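Local coordinates for protein arylesterase (Agrobacterium tumefaciens, PDB 3DCI) that probably hydrolyses ester bonds as a member of the GDSL-like (SGNH) hydrolase family, and carries a bound zinc ion, at residues 25-30 against 94-99; 157-162 against 200-205. All coordinates share one frame; numbering follows the deposited sequence.

The two contacts lie on opposite sides of the chain's centre, with their own centres about 28 Å apart. Interaction 1 belongs to the core: strand 24-30 of the parallel sheet meets helix 88-99 through wholly buried side chains, and only carbon atoms touch across it. Interaction 2, 157-162 against 200-205, is partly buried and joins two irregular loops, one following strand 149-154 and the other strand 192-195. There, backbone carbonyls meet methyl and proline carbons, and a water links the two loops. Neither contact has a direct hydrogen bond across its segments, and they share no helix or strand.

Interaction 1 (25-30 against 94-99); sequences TVLAFG and VALSCH
L27 and A95 form the centre of a helix-on-sheet contact in the alpha/beta/alpha fold of SGNH hydrolases, where strand 24-30 lies against the C-terminal part of helix 88-99. The strand and helix segments run nearly antiparallel, at 156°, with axes 10.0 Å apart at closest approach. With CG anti to the backbone N (chi1 172°), the L27 side chain reaches from the sheet so that both its methyls converge on A95 from the same side: CD2 lies 3.8 Å from A95 CB and CD1 4.1 Å from the same atom. The outer contacts are looser. L96 swings its end inward to bring CD2 within 4.2 Å of L27 CD2, while the F29 ring meets A95 CB obliquely through CE1. L92 and A91, about one turn before A95, extend this apolar layer. No solvent side opens here, for every touching residue is buried; the polar margin is at H99, whose NE2 is hydrogen-bonded to E68 of the same chain and weakly to E68 of a second subunit, whose ring stacks with H66, and which packs on P67 of that subunit. Toward L27 that imidazole offers carbon: its CD2 lies 4.3 Å from L27 CD1.

Interaction 2 (157-162 against 200-205); sequences PCVAGP and ASASPV
The carbonyl oxygen of P157 accepts a hydrogen bond from a water at 2.7 Å, and the methyl of A202 presses against the same P157 O, with CB 3.3 Å away. That water in turn accepts from A202 N at 3.1 Å, so one bridging molecule and one methyl join the two loops at this end. Here 157-162, after strand 149-154, runs alongside 200-205, after strand 192-195, their touching parts only 11° from parallel. Next along, with CG1 anti to the carbonyl carbon (chi1 -64°), the CG2 branch of V159 sits between the backbone N and carbonyl carbon and faces the other loop; it lies 3.9 Å from A202 CB and 3.8 Å from S203 O. At the far end, the P162 ring brings CG and CD to V205 O, with CG at 3.3 Å, and CD also meets P204 O. The 200-205 loop is braced from within by an ST turn: V205 N donates to S203 OG at 3.2 Å, with an N-H...O angle of 155°. The S203 side chain comes close to, but does not contact, S32, H209 and D206, whose geometry is consistent with the catalytic triad of this family. Beyond the segments, V159 and S203 make backbone hydrogen bonds with G207 and H209, respectively. The loops therefore meet through carbon-to-carbonyl packing and a single water bridge, with no direct hydrogen bond between them, so the polar link here depends on that water.

Interaction 1 (25-30 against 94-99)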
loop_
_atom_site.group_PDB
_atom_site.type_symbol
_atom_site.label_atom_id
_atom_site.label_comp_id
_atom_site.label_asym_id
_atom_site.label_seq_id
_atom_site.Cartn_x
_atom_site.Cartn_y
_atom_site.Cartn_z
ATOM N N THR A 25 22.669 18.912 14.652
ATOM C CA THR A 25 21.298 18.852 14.187
ATOM C C THR A 25 20.570 17.657 14.814
ATOM O O THR A 25 21.121 16.562 14.919
ATOM C CB THR A 25 21.223 18.759 12.672
ATOM O OG1 THR A 25 21.935 17.588 12.237
ATOM C CG2 THR A 25 21.800 20.044 12.021
ATOM N N VAL A 26 19.319 17.905 15.183
ATOM C CA VAL A 26 18.528 17.013 15.975
ATOM C C VAL A 26 17.169 16.874 15.344
ATOM O O VAL A 26 16.545 17.867 15.003
ATOM C CB VAL A 26 18.358 17.559 17.416
ATOM C CG1 VAL A 26 17.445 16.664 18.252
ATOM C CG2 VAL A 26 19.734 17.706 18.093
ATOM N N LEU A 27 16.729 15.635 15.166
ATOM C CA LEU A 27 15.363 15.362 14.729
ATOM C C LEU A 27 14.507 15.036 15.943
ATOM O O LEU A 27 14.842 14.153 16.732
ATOM C CB LEU A 27 15.339 14.215 13.715
ATOM C CG LEU A 27 13.972 13.680 13.285
ATOM C CD1 LEU A 27 13.180 14.764 12.536
ATOM C CD2 LEU A 27 14.151 12.416 12.428
ATOM N N ALA A 28 13.420 15.775 16.103
ATOM C CA ALA A 28 12.460 15.582 17.194
ATOM C C ALA A 28 11.203 14.943 16.630
ATOM O O ALA A 28 10.306 15.627 16.127
ATOM C CB ALA A 28 12.132 16.898 17.873
ATOM N N PHE A 29 11.117 13.628 16.771
ATOM C CA PHE A 29 10.128 12.816 16.077
ATOM C C PHE A 29 9.084 12.281 17.053
ATOM O O PHE A 29 9.411 11.561 17.993
ATOM C CB PHE A 29 10.869 11.649 15.367
ATOM C CG PHE A 29 10.016 10.911 14.356
ATOM C CD1 PHE A 29 9.742 11.481 13.104
ATOM C CD2 PHE A 29 9.518 9.644 14.631
ATOM C CE1 PHE A 29 8.964 10.843 12.178
ATOM C CE2 PHE A 29 8.747 8.966 13.697
ATOM C CZ PHE A 29 8.458 9.561 12.465
ATOM N N GLY A 30 7.816 12.612 16.833
ATOM C CA GLY A 30 6.781 12.203 17.768
ATOM C C GLY A 30 5.378 12.324 17.249
ATOM O O GLY A 30 5.155 12.382 16.055
ATOM N N VAL A 94 11.336 9.146 5.741
ATOM C CA VAL A 94 11.262 10.428 5.021
ATOM C C VAL A 94 11.957 11.556 5.803
ATOM O O VAL A 94 12.669 12.399 5.225
ATOM C CB VAL A 94 9.793 10.812 4.774
ATOM C CG1 VAL A 94 9.627 12.285 4.302
ATOM C CG2 VAL A 94 9.132 9.823 3.796
ATOM N N ALA A 95 11.718 11.583 7.104
ATOM C CA ALA A 95 12.357 12.547 7.986
ATOM C C ALA A 95 13.874 12.435 7.958
ATOM O O ALA A 95 14.587 13.464 7.992
ATOM C CB ALA A 95 11.825 12.401 9.448
ATOM N N LEU A 96 14.371 11.212 8.010
ATOM C CA LEU A 96 15.820 10.977 7.953
ATOM C C LEU A 96 16.382 11.476 6.628
ATOM O O LEU A 96 17.383 12.147 6.608
ATOM C CB LEU A 96 16.167 9.525 8.167
ATOM C CG LEU A 96 15.879 8.927 9.554
ATOM C CD1 LEU A 96 16.078 7.419 9.498
ATOM C CD2 LEU A 96 16.722 9.551 10.653
ATOM N N SER A 97 15.704 11.213 5.526
ATOM C CA SER A 97 16.208 11.688 4.242
ATOM C C SER A 97 16.135 13.223 4.117
ATOM O O SER A 97 17.032 13.850 3.572
ATOM C CB SER A 97 15.444 11.054 3.104
ATOM O OG SER A 97 15.834 11.607 1.856
ATOM N N CYS A 98 15.066 13.821 4.617
ATOM C CA CYS A 98 14.888 15.255 4.486
ATOM C C CYS A 98 15.919 16.034 5.308
ATOM O O CYS A 98 16.304 17.149 4.939
ATOM C CB CYS A 98 13.499 15.673 4.927
ATOM S SG CYS A 98 12.242 15.357 3.668
ATOM N N HIS A 99 16.331 15.457 6.426
ATOM C CA HIS A 99 17.107 16.224 7.397
ATOM C C HIS A 99 18.518 15.720 7.619
ATOM O O HIS A 99 19.299 16.386 8.268
ATOM C CB HIS A 99 16.342 16.310 8.713
ATOM C CG HIS A 99 15.013 16.970 8.565
ATOM N ND1 HIS A 99 14.885 18.283 8.165
ATOM C CD2 HIS A 99 13.753 16.482 8.671
ATOM C CE1 HIS A 99 13.602 18.583 8.061
ATOM N NE2 HIS A 99 12.895 17.508 8.357
#

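Interaction 2 (157-162 against 200-205)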
loop_
_atom_site.group_PDB
_atom_site.type_symbol
_atom_site.label_atom_id
_atom_site.label_comp_id
_atom_site.label_asym_id
_atom_site.label_seq_id
_atom_site.Cartn_x
_atom_site.Cartn_y
_atom_site.Cartn_z
ATOM N N PRO A 157 2.775 8.786 31.253
ATOM C CA PRO A 157 1.648 7.866 31.251
ATOM C C PRO A 157 0.289 8.551 31.255
ATOM O O PRO A 157 0.157 9.703 31.705
ATOM C CB PRO A 157 1.841 7.053 32.534
ATOM C CG PRO A 157 2.724 7.862 33.383
ATOM C CD PRO A 157 3.589 8.655 32.465
ATOM N N CYS A 158 -0.718 7.832 30.766
ATOM C CA CYS A 158 -2.096 8.289 30.837
ATOM C C CYS A 158 -2.606 8.353 32.286
ATOM O O CYS A 158 -2.093 7.678 33.178
ATOM C CB CYS A 158 -2.996 7.374 29.997
ATOM S SG CYS A 158 -2.538 7.447 28.245
ATOM N N VAL A 159 -3.617 9.183 32.499
ATOM C CA VAL A 159 -4.249 9.294 33.799
ATOM C C VAL A 159 -5.746 9.255 33.587
ATOM O O VAL A 159 -6.201 9.219 32.452
ATOM C CB VAL A 159 -3.816 10.583 34.545
ATOM C CG1 VAL A 159 -2.302 10.540 34.853
ATOM C CG2 VAL A 159 -4.205 11.818 33.770
ATOM N N ALA A 160 -6.500 9.221 34.677
ATOM C CA ALA A 160 -7.948 9.226 34.591
ATOM C C ALA A 160 -8.380 10.497 33.879
ATOM O O ALA A 160 -8.071 11.609 34.324
ATOM C CB ALA A 160 -8.569 9.151 35.978
ATOM N N GLY A 161 -9.052 10.326 32.738
ATOM C CA GLY A 161 -9.803 11.395 32.106
ATOM C C GLY A 161 -11.102 11.615 32.863
ATOM O O GLY A 161 -11.352 10.964 33.892
ATOM N N PRO A 162 -11.946 12.532 32.361
ATOM C CA PRO A 162 -13.208 12.895 33.035
ATOM C C PRO A 162 -14.120 11.707 33.401
ATOM O O PRO A 162 -14.690 11.673 34.515
ATOM C CB PRO A 162 -13.900 13.807 32.011
ATOM C CG PRO A 162 -12.783 14.372 31.194
ATOM C CD PRO A 162 -11.734 13.302 31.120
ATOM N N ALA A 200 6.806 15.336 33.691
ATOM C CA ALA A 200 5.548 15.849 33.157
ATOM C C ALA A 200 4.472 14.830 33.393
ATOM O O ALA A 200 4.746 13.625 33.353
ATOM C CB ALA A 200 5.670 16.104 31.652
ATOM N N SER A 201 3.255 15.313 33.632
ATOM C CA SER A 201 2.079 14.436 33.779
ATOM C C SER A 201 1.013 14.751 32.737
ATOM O O SER A 201 0.799 15.909 32.401
ATOM C CB SER A 201 1.470 14.572 35.183
ATOM O OG SER A 201 2.382 14.131 36.180
ATOM N N ALA A 202 0.336 13.708 32.253
ATOM C CA ALA A 202 -0.848 13.863 31.407
ATOM C C ALA A 202 -1.887 14.787 32.044
ATOM O O ALA A 202 -2.019 14.847 33.266
ATOM C CB ALA A 202 -1.478 12.506 31.139
ATOM N N SER A 203 -2.621 15.516 31.216
ATOM C CA SER A 203 -3.705 16.379 31.720
ATOM C C SER A 203 -4.946 15.550 32.093
ATOM O O SER A 203 -5.308 14.621 31.373
ATOM C CB SER A 203 -4.093 17.396 30.651
ATOM O OG SER A 203 -5.147 18.217 31.087
ATOM N N PRO A 204 -5.620 15.892 33.204
ATOM C CA PRO A 204 -6.895 15.226 33.485
ATOM C C PRO A 204 -8.065 15.685 32.596
ATOM O O PRO A 204 -9.137 15.082 32.654
ATOM C CB PRO A 204 -7.161 15.591 34.940
ATOM C CG PRO A 204 -6.442 16.890 35.136
ATOM C CD PRO A 204 -5.247 16.853 34.251
ATOM N N VAL A 205 -7.871 16.744 31.803
ATOM C CA VAL A 205 -8.879 17.184 30.839
ATOM C C VAL A 205 -9.242 16.048 29.865
ATOM O O VAL A 205 -10.404 15.862 29.526
ATOM C CB VAL A 205 -8.404 18.450 30.064
ATOM C CG1 VAL A 205 -9.252 18.693 28.835
ATOM C CG2 VAL A 205 -8.460 19.679 30.967
HETATM O O HOH W 1 1.310 11.151 33.674
#